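Local structure of lipolytic enzyme, G-D-S-L family (Bacteroides thetaiotaomicron, 7BR2) at residues L41-R46 against L219-Q224; H213-Y218 against A288-E293; D230-E235 against F263-E268; Y272-I277 against P295-M300; Y314-D319 against K333-A338. The protein metabolises the drug diltiazem in the gut, as a serine esterase of the SGNH (GDSL) hydrolase family. One frame throughout, in Å; residues are numbered along the deposited sequence.

Contact 1. Residues L41-R46 against L219-Q224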
# COMPACT_ATOMS: atom_id res chain seq x y z
N LEU A 41 6.12 -2.56 -1.88
CA LEU A 41 7.11 -1.78 -2.62
C LEU A 41 8.08 -1.08 -1.67
O LEU A 41 9.29 -1.01 -1.93
CB LEU A 41 6.40 -0.76 -3.51
CG LEU A 41 7.27 0.13 -4.40
CD1 LEU A 41 8.12 -0.74 -5.30
CD2 LEU A 41 6.39 1.08 -5.24
N TYR A 42 7.56 -0.53 -0.58
CA TYR A 42 8.44 0.05 0.42
C TYR A 42 9.43 -0.99 0.94
O TYR A 42 10.64 -0.74 1.00
CB TYR A 42 7.64 0.63 1.58
CG TYR A 42 8.52 1.27 2.63
CD1 TYR A 42 8.90 2.60 2.51
CD2 TYR A 42 8.96 0.55 3.74
CE1 TYR A 42 9.70 3.20 3.47
CE2 TYR A 42 9.76 1.14 4.70
CZ TYR A 42 10.13 2.46 4.56
OH TYR A 42 10.92 3.06 5.50
N TYR A 43 8.94 -2.17 1.34
CA TYR A 43 9.87 -3.16 1.88
C TYR A 43 10.85 -3.66 0.82
O TYR A 43 12.00 -3.97 1.14
CB TYR A 43 9.11 -4.36 2.46
CG TYR A 43 8.58 -4.13 3.85
CD1 TYR A 43 7.40 -3.43 4.06
CD2 TYR A 43 9.27 -4.60 4.95
CE1 TYR A 43 6.92 -3.22 5.34
CE2 TYR A 43 8.81 -4.39 6.23
CZ TYR A 43 7.64 -3.70 6.43
OH TYR A 43 7.17 -3.51 7.71
N MET A 44 10.45 -3.65 -0.46
CA MET A 44 11.33 -4.15 -1.51
C MET A 44 12.47 -3.18 -1.78
O MET A 44 13.57 -3.61 -2.14
CB MET A 44 10.57 -4.37 -2.82
CG MET A 44 9.42 -5.39 -2.83
SD MET A 44 8.33 -5.11 -4.25
CE MET A 44 7.44 -6.68 -4.34
N THR A 45 12.22 -1.88 -1.64
CA THR A 45 13.26 -0.92 -1.96
C THR A 45 14.07 -0.47 -0.75
O THR A 45 15.26 -0.19 -0.88
CB THR A 45 12.66 0.28 -2.68
OG1 THR A 45 11.59 0.80 -1.89
CG2 THR A 45 12.12 -0.17 -4.02
N ARG A 46 13.43 -0.33 0.42
CA ARG A 46 14.10 0.09 1.65
C ARG A 46 14.86 -1.06 2.34
O ARG A 46 15.89 -0.83 2.99
CB ARG A 46 13.10 0.72 2.60
CG ARG A 46 13.73 1.55 3.73
CD ARG A 46 14.47 2.76 3.21
NE ARG A 46 13.69 3.39 2.16
CZ ARG A 46 12.84 4.39 2.36
NH1 ARG A 46 12.66 4.85 3.59
NH2 ARG A 46 12.14 4.89 1.35
N LEU A 219 0.45 5.69 5.91
CA LEU A 219 -0.00 5.61 7.29
C LEU A 219 0.35 4.27 7.93
O LEU A 219 0.76 4.22 9.10
CB LEU A 219 -1.51 5.86 7.37
CG LEU A 219 -1.91 7.30 7.06
CD1 LEU A 219 -3.41 7.43 6.83
CD2 LEU A 219 -1.41 8.22 8.20
N PHE A 220 0.22 3.17 7.17
CA PHE A 220 0.58 1.87 7.75
C PHE A 220 2.07 1.78 7.99
O PHE A 220 2.51 1.24 9.01
CB PHE A 220 0.10 0.74 6.84
CG PHE A 220 0.21 -0.63 7.45
CD1 PHE A 220 -0.86 -1.18 8.14
CD2 PHE A 220 1.38 -1.36 7.35
CE1 PHE A 220 -0.75 -2.44 8.72
CE2 PHE A 220 1.49 -2.62 7.91
CZ PHE A 220 0.42 -3.16 8.60
N LEU A 221 2.87 2.36 7.10
CA LEU A 221 4.31 2.38 7.31
C LEU A 221 4.68 3.25 8.50
O LEU A 221 5.61 2.93 9.25
CB LEU A 221 5.01 2.88 6.05
CG LEU A 221 4.86 1.93 4.87
CD1 LEU A 221 5.33 2.58 3.59
CD2 LEU A 221 5.62 0.63 5.15
N LYS A 222 3.94 4.34 8.71
CA LYS A 222 4.19 5.17 9.89
C LYS A 222 3.81 4.42 11.16
O LYS A 222 4.53 4.49 12.17
CB LYS A 222 3.46 6.52 9.77
CG LYS A 222 3.48 7.42 11.02
CD LYS A 222 3.19 8.90 10.69
CE LYS A 222 1.77 9.23 11.09
NZ LYS A 222 1.37 10.62 10.82
N ALA A 223 2.73 3.65 11.12
CA ALA A 223 2.38 2.79 12.24
C ALA A 223 3.41 1.70 12.49
O ALA A 223 3.47 1.15 13.59
CB ALA A 223 1.00 2.17 12.02
N GLN A 224 4.23 1.37 11.49
CA GLN A 224 5.32 0.43 11.70
C GLN A 224 6.63 1.13 12.07
O GLN A 224 7.68 0.47 12.11
CB GLN A 224 5.51 -0.45 10.45
CG GLN A 224 4.32 -1.38 10.17
CD GLN A 224 4.64 -2.44 9.13
OE1 GLN A 224 5.10 -2.13 8.03
NE2 GLN A 224 4.37 -3.71 9.45
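Two tyrosine rings on helix 35-46 reach for helix 210-223. The ring of Tyr43 takes Gln224 OE1 at its edge, in plane, while the ring of Tyr42 has CB of Arg46 over one face and the methyls of Leu221 coming in obliquely. Both helices belong to the alpha/beta SGNH hydrolase domain, a parallel sheet flanked by helices, and Phe220 of the second helix meets Phe24 of the sheet edge-to-face. The case illustrates how neighbouring helices are joined by one branched aliphatic side chain and one polar bond. Leu221 supplies the first: its CD1 lies 3.6 Å from Tyr42 CG and its CD2 3.6 Å from Tyr42 CD2, so both methyls come in at the CB-CG end of the ring, on the side away from Arg46 CB. Tyr42 offers this part of itself because its CG stands anti to the backbone nitrogen (chi1 -178°). CD2 of Leu221 also approaches Tyr43 CE1 at 4.1 Å. The polar bond runs from Tyr43 OH to Gln224 OE1, 2.5 Å long, with the hydroxyl 50° out of the amide carbonyl plane rather than on a lone pair. The same hydroxyl is bonded to the backbone nitrogen of Phe16, and a weak bond from Gln224 NE2 to the carbonyl of Lys14 holds the other end of the amide. Beyond the interface, Tyr42 CE1 sits 3.2 Å above the guanidinium plane of Arg46. One turn of the first helix is doubly tied: Leu41 O receives Thr45 N at 3.1 Å and Thr45 OG1 at 2.9 Å, from opposite faces of its carbonyl plane.

Contact 2. Residues H213-Y218 against A288-E293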
# COMPACT_ATOMS: atom_id res chain seq x y z
N HIS A 213 -4.67 5.18 -1.80
CA HIS A 213 -3.98 3.95 -1.41
C HIS A 213 -2.54 4.23 -1.03
O HIS A 213 -2.00 3.57 -0.13
CB HIS A 213 -4.09 2.92 -2.54
CG HIS A 213 -5.40 2.22 -2.56
ND1 HIS A 213 -5.68 1.15 -1.72
CD2 HIS A 213 -6.55 2.47 -3.23
CE1 HIS A 213 -6.94 0.77 -1.91
NE2 HIS A 213 -7.48 1.55 -2.82
N MET A 214 -1.90 5.22 -1.66
CA MET A 214 -0.55 5.55 -1.25
C MET A 214 -0.55 6.23 0.11
O MET A 214 0.36 6.00 0.92
CB MET A 214 0.13 6.42 -2.31
CG MET A 214 1.63 6.57 -2.12
SD MET A 214 2.50 5.00 -1.84
CE MET A 214 3.45 5.41 -0.38
N VAL A 215 -1.57 7.04 0.41
CA VAL A 215 -1.70 7.60 1.75
C VAL A 215 -1.92 6.49 2.76
O VAL A 215 -1.36 6.52 3.87
CB VAL A 215 -2.82 8.66 1.79
CG1 VAL A 215 -3.20 8.97 3.22
CG2 VAL A 215 -2.37 9.93 1.08
N MET A 216 -2.73 5.50 2.41
CA MET A 216 -2.95 4.38 3.30
C MET A 216 -1.66 3.62 3.56
O MET A 216 -1.37 3.22 4.70
CB MET A 216 -4.01 3.44 2.72
CG MET A 216 -5.40 4.01 2.76
SD MET A 216 -6.60 3.09 1.76
CE MET A 216 -6.91 1.68 2.84
N ALA A 217 -0.87 3.41 2.51
CA ALA A 217 0.43 2.76 2.67
C ALA A 217 1.32 3.60 3.57
O ALA A 217 1.98 3.06 4.47
CB ALA A 217 1.07 2.53 1.31
N TYR A 218 1.34 4.91 3.34
CA TYR A 218 2.12 5.84 4.15
C TYR A 218 1.75 5.70 5.62
O TYR A 218 2.62 5.55 6.48
CB TYR A 218 1.85 7.27 3.67
CG TYR A 218 2.13 8.32 4.71
CD1 TYR A 218 3.43 8.72 4.99
CD2 TYR A 218 1.10 8.87 5.46
CE1 TYR A 218 3.69 9.66 5.95
CE2 TYR A 218 1.35 9.81 6.43
CZ TYR A 218 2.65 10.21 6.68
OH TYR A 218 2.90 11.15 7.66
N ALA A 288 1.87 9.13 -7.14
CA ALA A 288 2.75 10.28 -6.91
C ALA A 288 2.04 11.43 -6.24
O ALA A 288 2.67 12.20 -5.49
CB ALA A 288 3.37 10.72 -8.25
N GLU A 289 0.73 11.54 -6.46
CA GLU A 289 -0.05 12.58 -5.83
C GLU A 289 0.08 12.57 -4.33
O GLU A 289 -0.09 13.62 -3.70
CB GLU A 289 -1.52 12.37 -6.22
CG GLU A 289 -2.50 13.40 -5.74
CD GLU A 289 -2.45 14.63 -6.57
OE1 GLU A 289 -2.14 14.52 -7.78
OE2 GLU A 289 -2.71 15.72 -6.00
N VAL A 290 0.55 11.45 -3.76
CA VAL A 290 0.71 11.37 -2.31
C VAL A 290 1.57 12.51 -1.80
O VAL A 290 1.37 12.99 -0.67
CB VAL A 290 1.33 10.02 -1.87
CG1 VAL A 290 2.83 9.96 -2.21
CG2 VAL A 290 1.16 9.80 -0.37
N ILE A 291 2.51 13.00 -2.62
CA ILE A 291 3.42 14.02 -2.11
C ILE A 291 2.70 15.31 -1.75
O ILE A 291 3.18 16.04 -0.89
CB ILE A 291 4.59 14.27 -3.06
CG1 ILE A 291 4.16 14.98 -4.34
CG2 ILE A 291 5.32 12.97 -3.37
CD1 ILE A 291 5.33 15.15 -5.31
N LYS A 292 1.56 15.60 -2.37
CA LYS A 292 0.84 16.85 -2.10
C LYS A 292 -0.22 16.70 -1.00
O LYS A 292 -0.89 17.69 -0.68
CB LYS A 292 0.19 17.38 -3.38
CG LYS A 292 1.21 17.94 -4.35
CD LYS A 292 1.10 17.26 -5.69
CE LYS A 292 0.20 18.05 -6.62
NZ LYS A 292 0.15 17.43 -7.97
N GLU A 293 -0.33 15.53 -0.38
CA GLU A 293 -1.39 15.25 0.58
C GLU A 293 -0.86 14.94 1.96
O GLU A 293 -1.55 15.19 2.94
CB GLU A 293 -2.25 14.07 0.10
CG GLU A 293 -2.84 14.29 -1.27
CD GLU A 293 -3.46 13.04 -1.86
OE1 GLU A 293 -3.12 11.92 -1.41
OE2 GLU A 293 -4.29 13.18 -2.79
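Met214 presses the first half of its side chain against Val290 and then bends away. Its CB lies 3.8 Å from Val290 CB. The next atom, CG, comes closest, 3.5 Å from Val290 CB and 3.6 Å from Val290 CG1, so the methylene is set against the fork of the valine. CG stands anti to the backbone nitrogen (chi1 -168°), and the turn that follows (chi2 49°) carries SD past this partner towards Tyr272, where the terminal CE reaches Phe296. Helix 210-223 of the SGNH domain is thereby covered by the loop that precedes helix 296-300. In that loop, three successive bonds join each backbone NH to the carbonyl three residues back, from Ile291, Lys292 and Glu293. Val215, one residue on from Met214, continues the apolar seam: its CG2 is 3.8 Å from Val290 CG2. That methyl also meets Glu293 OE1 at 3.3 Å, the two side chains crossing at about a right angle. OE1 is buried here with no polar partner, and OE2 lies close to a carboxylate oxygen of Asp211. Methyl groups cannot compensate a buried charge, so this setting is likely to raise the pKa of Glu293 or Asp211.

Contact 3. Residues D230-E235 against F263-E268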
# COMPACT_ATOMS: atom_id res chain seq x y z
N ASP A 230 15.41 8.09 7.12
CA ASP A 230 15.89 8.56 5.83
C ASP A 230 16.32 7.38 4.97
O ASP A 230 16.82 6.37 5.48
CB ASP A 230 17.10 9.47 6.03
CG ASP A 230 16.72 10.89 6.38
OD1 ASP A 230 15.55 11.27 6.17
OD2 ASP A 230 17.59 11.63 6.89
N VAL A 231 16.17 7.54 3.66
CA VAL A 231 16.75 6.59 2.73
C VAL A 231 18.26 6.52 2.94
O VAL A 231 18.84 5.45 3.18
CB VAL A 231 16.41 6.97 1.28
CG1 VAL A 231 17.04 5.99 0.31
CG2 VAL A 231 14.90 7.09 1.09
N ALA A 232 18.91 7.68 2.89
CA ALA A 232 20.31 7.84 3.22
C ALA A 232 20.54 9.32 3.50
O ALA A 232 19.78 10.18 3.06
CB ALA A 232 21.23 7.34 2.10
N ASN A 233 21.58 9.60 4.27
CA ASN A 233 21.90 10.97 4.67
C ASN A 233 23.41 11.12 4.60
O ASN A 233 24.13 10.60 5.46
CB ASN A 233 21.36 11.26 6.07
CG ASN A 233 21.20 12.75 6.36
OD1 ASN A 233 21.76 13.59 5.66
ND2 ASN A 233 20.46 13.08 7.41
N MET A 234 23.90 11.78 3.56
CA MET A 234 25.33 11.96 3.39
C MET A 234 25.67 13.45 3.39
O MET A 234 24.95 14.27 2.81
CB MET A 234 25.84 11.30 2.11
CG MET A 234 25.38 12.01 0.86
SD MET A 234 25.34 10.93 -0.57
CE MET A 234 23.58 10.77 -0.77
N GLU A 235 26.77 13.77 4.07
CA GLU A 235 27.29 15.12 4.13
C GLU A 235 28.78 15.06 3.85
O GLU A 235 29.52 14.40 4.60
CB GLU A 235 27.05 15.77 5.50
CG GLU A 235 27.37 17.26 5.52
CD GLU A 235 27.22 17.89 6.90
OE1 GLU A 235 26.34 17.45 7.68
OE2 GLU A 235 27.99 18.82 7.20
N PHE A 263 32.71 11.52 -5.77
CA PHE A 263 32.90 10.45 -4.80
C PHE A 263 32.06 9.24 -5.18
O PHE A 263 31.24 9.28 -6.11
CB PHE A 263 32.58 10.92 -3.38
CG PHE A 263 31.22 11.52 -3.23
CD1 PHE A 263 31.00 12.86 -3.50
CD2 PHE A 263 30.16 10.75 -2.78
CE1 PHE A 263 29.75 13.42 -3.34
CE2 PHE A 263 28.90 11.30 -2.62
CZ PHE A 263 28.69 12.64 -2.90
N ASP A 264 32.29 8.15 -4.46
CA ASP A 264 31.57 6.90 -4.61
C ASP A 264 30.57 6.77 -3.48
O ASP A 264 30.91 6.97 -2.30
CB ASP A 264 32.54 5.72 -4.63
CG ASP A 264 33.34 5.64 -5.93
OD1 ASP A 264 32.95 6.30 -6.92
OD2 ASP A 264 34.37 4.95 -5.95
N TYR A 265 29.32 6.50 -3.86
CA TYR A 265 28.17 6.43 -2.96
C TYR A 265 27.61 5.01 -3.02
O TYR A 265 27.19 4.56 -4.09
CB TYR A 265 27.13 7.46 -3.40
CG TYR A 265 25.74 7.34 -2.83
CD1 TYR A 265 25.51 7.36 -1.46
CD2 TYR A 265 24.65 7.21 -3.68
CE1 TYR A 265 24.23 7.27 -0.96
CE2 TYR A 265 23.37 7.12 -3.18
CZ TYR A 265 23.16 7.15 -1.83
OH TYR A 265 21.88 7.05 -1.33
N LEU A 266 27.61 4.30 -1.90
CA LEU A 266 26.99 2.98 -1.87
C LEU A 266 25.89 3.02 -0.81
O LEU A 266 26.16 2.97 0.39
CB LEU A 266 28.00 1.86 -1.59
CG LEU A 266 27.35 0.47 -1.46
CD1 LEU A 266 26.65 0.04 -2.77
CD2 LEU A 266 28.33 -0.60 -1.00
N ALA A 267 24.64 3.12 -1.27
CA ALA A 267 23.50 3.16 -0.38
C ALA A 267 23.13 1.76 0.07
O ALA A 267 23.43 0.78 -0.60
CB ALA A 267 22.31 3.83 -1.07
N GLU A 268 22.50 1.67 1.25
CA GLU A 268 21.92 0.41 1.70
C GLU A 268 20.53 0.19 1.13
O GLU A 268 20.05 -0.95 1.10
CB GLU A 268 21.84 0.36 3.22
CG GLU A 268 23.18 0.44 3.92
CD GLU A 268 23.06 0.69 5.41
OE1 GLU A 268 21.92 0.84 5.91
OE2 GLU A 268 24.12 0.78 6.07
O HOH W 1 20.40 3.93 1.87
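Met234 lays its terminal methyl on the face of Tyr265, and the aromatic contacts of this sulfur-bearing chain dominate the interface. In the CH-pi contact, Met234 CE stands 4.0 Å from the centroid of the Tyr265 ring, 26° off the normal, nearest Tyr265 CE1. Two Met-aromatic contacts share the sulfur: Met234 SD is 4.2 Å from the Tyr265 centroid in an oblique position, and it also lies at the edge of the Phe263 ring, 4.1 Å from Phe263 CE2. One thioether thus serves two rings in different ways. Its placement follows from a first torsion of 69°, which puts CG between the backbone nitrogen and the carbonyl carbon. Plain van der Waals contact comes from Ala232, whose CB lies at the ring edge, 4.3 Å from Tyr265 CE1 and close to the hydroxyl. That hydroxyl is hydrogen-bonded to Glu303. A leucine in place of Tyr265 would probably leave Glu303 OE2 without this hydroxyl and the methionine methyl without a flat surface to rest on. A water also lies between the segments, close to Val231 O, and accepts a weak bond from Glu268 N at 3.1 Å. No backbone bond joins the strands. Segments 232-235 and 263-267 run roughly antiparallel (157°), their axes 9.1 Å apart at closest approach, and illustrate two sheets packed face to face: strand 232-237 belongs to a mixed sheet, strand 260-267 to an antiparallel one. Leu304 of strand 303-308 is bonded to the backbone of Ala232 and Met234, while Ile251 of strand 249-257 touches both Met234 and Phe263.

Contact 4. Residues Y272-I277 against P295-M300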
# COMPACT_ATOMS: atom_id res chain seq x y z
N TYR A 272 12.22 5.42 -2.72
CA TYR A 272 10.88 4.91 -2.96
C TYR A 272 10.37 5.44 -4.28
O TYR A 272 10.34 6.67 -4.48
CB TYR A 272 9.93 5.30 -1.85
CG TYR A 272 8.62 4.58 -1.97
CD1 TYR A 272 8.46 3.30 -1.45
CD2 TYR A 272 7.54 5.15 -2.65
CE1 TYR A 272 7.26 2.62 -1.57
CE2 TYR A 272 6.34 4.48 -2.78
CZ TYR A 272 6.21 3.21 -2.24
OH TYR A 272 5.01 2.53 -2.36
N PRO A 273 10.00 4.58 -5.23
CA PRO A 273 9.53 5.05 -6.53
C PRO A 273 8.02 5.27 -6.53
O PRO A 273 7.25 4.50 -5.96
CB PRO A 273 9.95 3.91 -7.47
CG PRO A 273 9.89 2.72 -6.62
CD PRO A 273 10.21 3.13 -5.20
N LEU A 274 7.62 6.35 -7.21
CA LEU A 274 6.23 6.79 -7.25
C LEU A 274 5.74 6.74 -8.69
O LEU A 274 6.34 7.33 -9.59
CB LEU A 274 6.08 8.20 -6.68
CG LEU A 274 6.40 8.28 -5.19
CD1 LEU A 274 6.58 9.72 -4.71
CD2 LEU A 274 5.33 7.57 -4.36
N ASP A 275 4.66 6.00 -8.90
CA ASP A 275 4.03 5.95 -10.21
C ASP A 275 3.28 7.26 -10.45
O ASP A 275 2.47 7.69 -9.61
CB ASP A 275 3.07 4.76 -10.26
CG ASP A 275 2.79 4.30 -11.67
OD1 ASP A 275 3.09 5.05 -12.62
OD2 ASP A 275 2.24 3.19 -11.82
N THR A 276 3.53 7.90 -11.59
CA THR A 276 2.88 9.16 -11.92
C THR A 276 1.66 8.98 -12.80
O THR A 276 0.99 9.96 -13.12
CB THR A 276 3.85 10.11 -12.62
OG1 THR A 276 4.27 9.54 -13.86
CG2 THR A 276 5.06 10.36 -11.76
N ILE A 277 1.35 7.73 -13.18
CA ILE A 277 0.22 7.43 -14.04
C ILE A 277 -1.00 7.12 -13.19
O ILE A 277 -0.91 6.38 -12.21
CB ILE A 277 0.54 6.23 -14.97
CG1 ILE A 277 1.75 6.52 -15.86
CG2 ILE A 277 -0.67 5.87 -15.82
CD1 ILE A 277 1.56 7.69 -16.79
N PRO A 295 3.19 14.56 4.27
CA PRO A 295 4.63 14.82 4.14
C PRO A 295 5.39 13.55 3.79
O PRO A 295 6.25 13.11 4.56
CB PRO A 295 5.03 15.35 5.53
CG PRO A 295 3.83 15.24 6.39
CD PRO A 295 2.78 14.47 5.68
N PHE A 296 5.05 12.91 2.66
CA PHE A 296 5.64 11.61 2.36
C PHE A 296 7.12 11.73 2.01
O PHE A 296 7.94 10.92 2.47
CB PHE A 296 4.90 10.88 1.24
CG PHE A 296 5.49 9.53 0.94
CD1 PHE A 296 5.23 8.45 1.78
CD2 PHE A 296 6.34 9.34 -0.12
CE1 PHE A 296 5.79 7.21 1.55
CE2 PHE A 296 6.91 8.08 -0.37
CZ PHE A 296 6.63 7.02 0.48
N MET A 297 7.47 12.70 1.17
CA MET A 297 8.86 12.91 0.80
C MET A 297 9.73 13.20 2.02
O MET A 297 10.83 12.64 2.15
CB MET A 297 8.95 14.05 -0.21
CG MET A 297 8.26 13.72 -1.51
SD MET A 297 8.85 12.16 -2.21
CE MET A 297 10.44 12.70 -2.86
N GLU A 298 9.25 14.06 2.91
CA GLU A 298 10.04 14.44 4.07
C GLU A 298 10.17 13.30 5.09
O GLU A 298 11.24 13.11 5.68
CB GLU A 298 9.43 15.68 4.74
CG GLU A 298 9.32 16.90 3.83
CD GLU A 298 8.02 16.94 3.05
OE1 GLU A 298 7.53 15.86 2.63
OE2 GLU A 298 7.47 18.05 2.87
N GLU A 299 9.09 12.54 5.31
CA GLU A 299 9.14 11.55 6.37
C GLU A 299 9.66 10.19 5.92
O GLU A 299 10.25 9.46 6.73
CB GLU A 299 7.75 11.37 7.00
CG GLU A 299 7.30 12.60 7.76
CD GLU A 299 5.97 12.45 8.46
OE1 GLU A 299 5.51 11.30 8.64
OE2 GLU A 299 5.36 13.48 8.81
N MET A 300 9.48 9.84 4.64
CA MET A 300 9.78 8.48 4.19
C MET A 300 10.52 8.39 2.87
O MET A 300 10.88 7.27 2.48
CB MET A 300 8.50 7.65 4.07
CG MET A 300 7.87 7.32 5.39
SD MET A 300 6.42 6.26 5.20
CE MET A 300 5.82 6.32 6.89
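The short helix 296-300, with Pro295 at its N-cap, directs Phe296 edge-first at the face of Tyr272, a residue of the irregular segment that follows strand 260-267. The pair is an offset edge-to-face (T-shaped) stack, with centroids 5.4 Å apart and planes at 70°. Phe296 CZ is the atom over the tyrosine, 3.8 Å from Tyr272 CD2. The tyrosine hydroxyl is bonded to the backbone carbonyl of Phe38, so the ring is fixed at its far end by helix 35-46. Leu274 CD2 lies in plane at the edge of the same ring. Replacing Tyr272 by an alanine is likely to leave the edge of Phe296 facing a gap and the Phe38 carbonyl without its hydroxyl partner. Farther along, an Asx turn shapes the chain: Asp275 OD1 accepts from Ile277 N at 3.2 Å, a nearly straight bond (165°) arriving from above the carboxylate plane, while OD2 forms a salt bridge with Arg279. Leu274, between the stack and this turn, splits its branches between two partners. Leu274 CD2 lies 4.3 Å from Phe296 CE2, and Leu274 CD1 4.2 Å from Met297 SD, a sulfur placed there by bends in the methionine chain at chi2 (-53°) and chi3.

Contact 5. Residues Y314-D319 against K333-A338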
# COMPACT_ATOMS: atom_id res chain seq x y z
N TYR A 314 26.75 24.47 -9.51
CA TYR A 314 27.27 23.18 -9.88
C TYR A 314 26.18 22.38 -10.58
O TYR A 314 24.97 22.59 -10.38
CB TYR A 314 27.80 22.41 -8.65
CG TYR A 314 29.03 23.02 -7.98
CD1 TYR A 314 28.93 24.14 -7.17
CD2 TYR A 314 30.30 22.47 -8.16
CE1 TYR A 314 30.05 24.71 -6.57
CE2 TYR A 314 31.43 23.03 -7.55
CZ TYR A 314 31.29 24.15 -6.76
OH TYR A 314 32.39 24.72 -6.15
N LYS A 315 26.64 21.48 -11.43
CA LYS A 315 25.81 20.50 -12.12
C LYS A 315 26.04 19.16 -11.46
O LYS A 315 27.20 18.73 -11.29
CB LYS A 315 26.13 20.44 -13.60
CG LYS A 315 25.13 19.60 -14.35
CD LYS A 315 25.42 19.60 -15.84
CE LYS A 315 26.79 20.15 -16.18
NZ LYS A 315 26.78 20.70 -17.57
N LEU A 316 24.95 18.54 -11.02
CA LEU A 316 24.99 17.23 -10.39
C LEU A 316 24.86 16.16 -11.46
O LEU A 316 23.91 16.17 -12.24
CB LEU A 316 23.86 17.08 -9.37
CG LEU A 316 23.68 15.64 -8.88
CD1 LEU A 316 24.93 15.13 -8.17
CD2 LEU A 316 22.47 15.54 -7.99
N LEU A 317 25.84 15.26 -11.50
CA LEU A 317 25.78 14.07 -12.34
C LEU A 317 25.96 12.84 -11.46
O LEU A 317 26.73 12.86 -10.50
CB LEU A 317 26.87 14.09 -13.42
CG LEU A 317 26.87 15.22 -14.46
CD1 LEU A 317 27.80 16.31 -14.01
CD2 LEU A 317 27.30 14.69 -15.81
N ILE A 318 25.22 11.78 -11.76
CA ILE A 318 25.40 10.51 -11.08
C ILE A 318 25.59 9.46 -12.15
O ILE A 318 24.76 9.33 -13.06
CB ILE A 318 24.20 10.16 -10.18
CG1 ILE A 318 23.97 11.29 -9.16
CG2 ILE A 318 24.45 8.82 -9.46
CD1 ILE A 318 22.97 10.97 -8.07
N ASP A 319 26.71 8.73 -12.08
CA ASP A 319 27.08 7.77 -13.12
C ASP A 319 27.04 8.42 -14.50
O ASP A 319 26.59 7.82 -15.48
CB ASP A 319 26.21 6.52 -13.06
CG ASP A 319 26.72 5.51 -12.05
OD1 ASP A 319 27.75 5.79 -11.41
OD2 ASP A 319 26.09 4.44 -11.91
N LYS A 333 22.62 23.22 2.01
CA LYS A 333 21.38 22.99 2.74
C LYS A 333 21.03 21.51 2.73
O LYS A 333 20.56 20.97 3.74
CB LYS A 333 20.27 23.77 2.04
CG LYS A 333 19.12 24.26 2.86
CD LYS A 333 18.91 25.72 2.49
CE LYS A 333 18.55 26.58 3.69
NZ LYS A 333 18.90 25.90 4.97
N GLY A 334 21.30 20.83 1.62
CA GLY A 334 20.96 19.44 1.40
C GLY A 334 19.88 19.32 0.33
O GLY A 334 18.85 20.00 0.43
N ILE A 335 20.08 18.49 -0.68
CA ILE A 335 19.05 18.25 -1.69
C ILE A 335 18.59 16.80 -1.59
O ILE A 335 19.34 15.91 -1.16
CB ILE A 335 19.54 18.58 -3.11
CG1 ILE A 335 20.79 17.77 -3.45
CG2 ILE A 335 19.80 20.07 -3.26
CD1 ILE A 335 21.16 17.86 -4.90
N ASN A 336 17.32 16.57 -1.92
CA ASN A 336 16.72 15.24 -1.84
C ASN A 336 16.92 14.51 -3.17
O ASN A 336 16.27 14.84 -4.17
CB ASN A 336 15.24 15.33 -1.47
CG ASN A 336 14.64 13.98 -1.20
OD1 ASN A 336 15.35 12.96 -1.17
ND2 ASN A 336 13.33 13.95 -0.95
N LEU A 337 17.82 13.53 -3.19
CA LEU A 337 18.00 12.75 -4.40
C LEU A 337 16.77 11.90 -4.72
O LEU A 337 16.52 11.59 -5.89
CB LEU A 337 19.24 11.86 -4.29
CG LEU A 337 20.57 12.59 -4.16
CD1 LEU A 337 21.70 11.58 -4.13
CD2 LEU A 337 20.74 13.59 -5.29
N ALA A 338 15.97 11.54 -3.72
CA ALA A 338 14.76 10.75 -3.96
C ALA A 338 13.67 11.50 -4.72
O ALA A 338 12.70 10.86 -5.15
CB ALA A 338 14.19 10.25 -2.64
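Asn336 OD1, set between two residues that both touch Leu316, is gripped by two backbone nitrogens, those of Ala338 and Glu303. The first bond, 3.0 Å to Ala338 N, closes an Asx turn where strand 335-336 gives way to a 3-10 segment; the donor stands 60° out of the amide carbonyl plane. With ND2 bonded to the carbonyl of Asn301, the whole amide is held. Strand 335-336 edges a mixed beta sheet, and the residues about it face strand 313-318 of an antiparallel sheet, an example of packing between sheets rather than pairing within one: the nearest CA atoms, those of Ile318 and Leu337, are 10.2 Å apart, and no hydrogen bond crosses. Methyl groups fill the interval. Leu316 CD2 does double duty, meeting Leu337 CD2 at 3.8 Å and Ile335 CD1 at 4.1 Å. Leu316 is carried across by a CG anti to its backbone nitrogen (chi1 168°), and slides past Ile335 in the opposite direction. Trp326 of strand 321-327 touches both of these residues. Leu337 likewise divides its fork between two partners: while CD2 takes Leu316, its CD1 meets Ile318 CD1 at 4.2 Å.

Contacts 1 and 2 lie on successive turns of helix 210-223, which follows shortly after the Asp-His part of the probable Ser-His-Asp catalytic triad. Contact 4 is tied to both: Arg46 NH2 reaches Met300 O at 2.9 Å, Tyr218 OH reaches Glu299 OE1 at 2.8 Å, and the centres of contacts 2 and 4 are about 7 Å apart. Contacts 3 and 5 lie between the mixed and the antiparallel sheet, their centres about 11 Å apart, and meet where Met234 CE lies 3.9 Å from Leu337 CD1. Contact 4 reaches contact 5 through Met297 CE, 3.7 Å from Asn336 ND2, and contact 1 reaches contact 3 through Arg46 NH2, 3.5 Å from Val231 CG2.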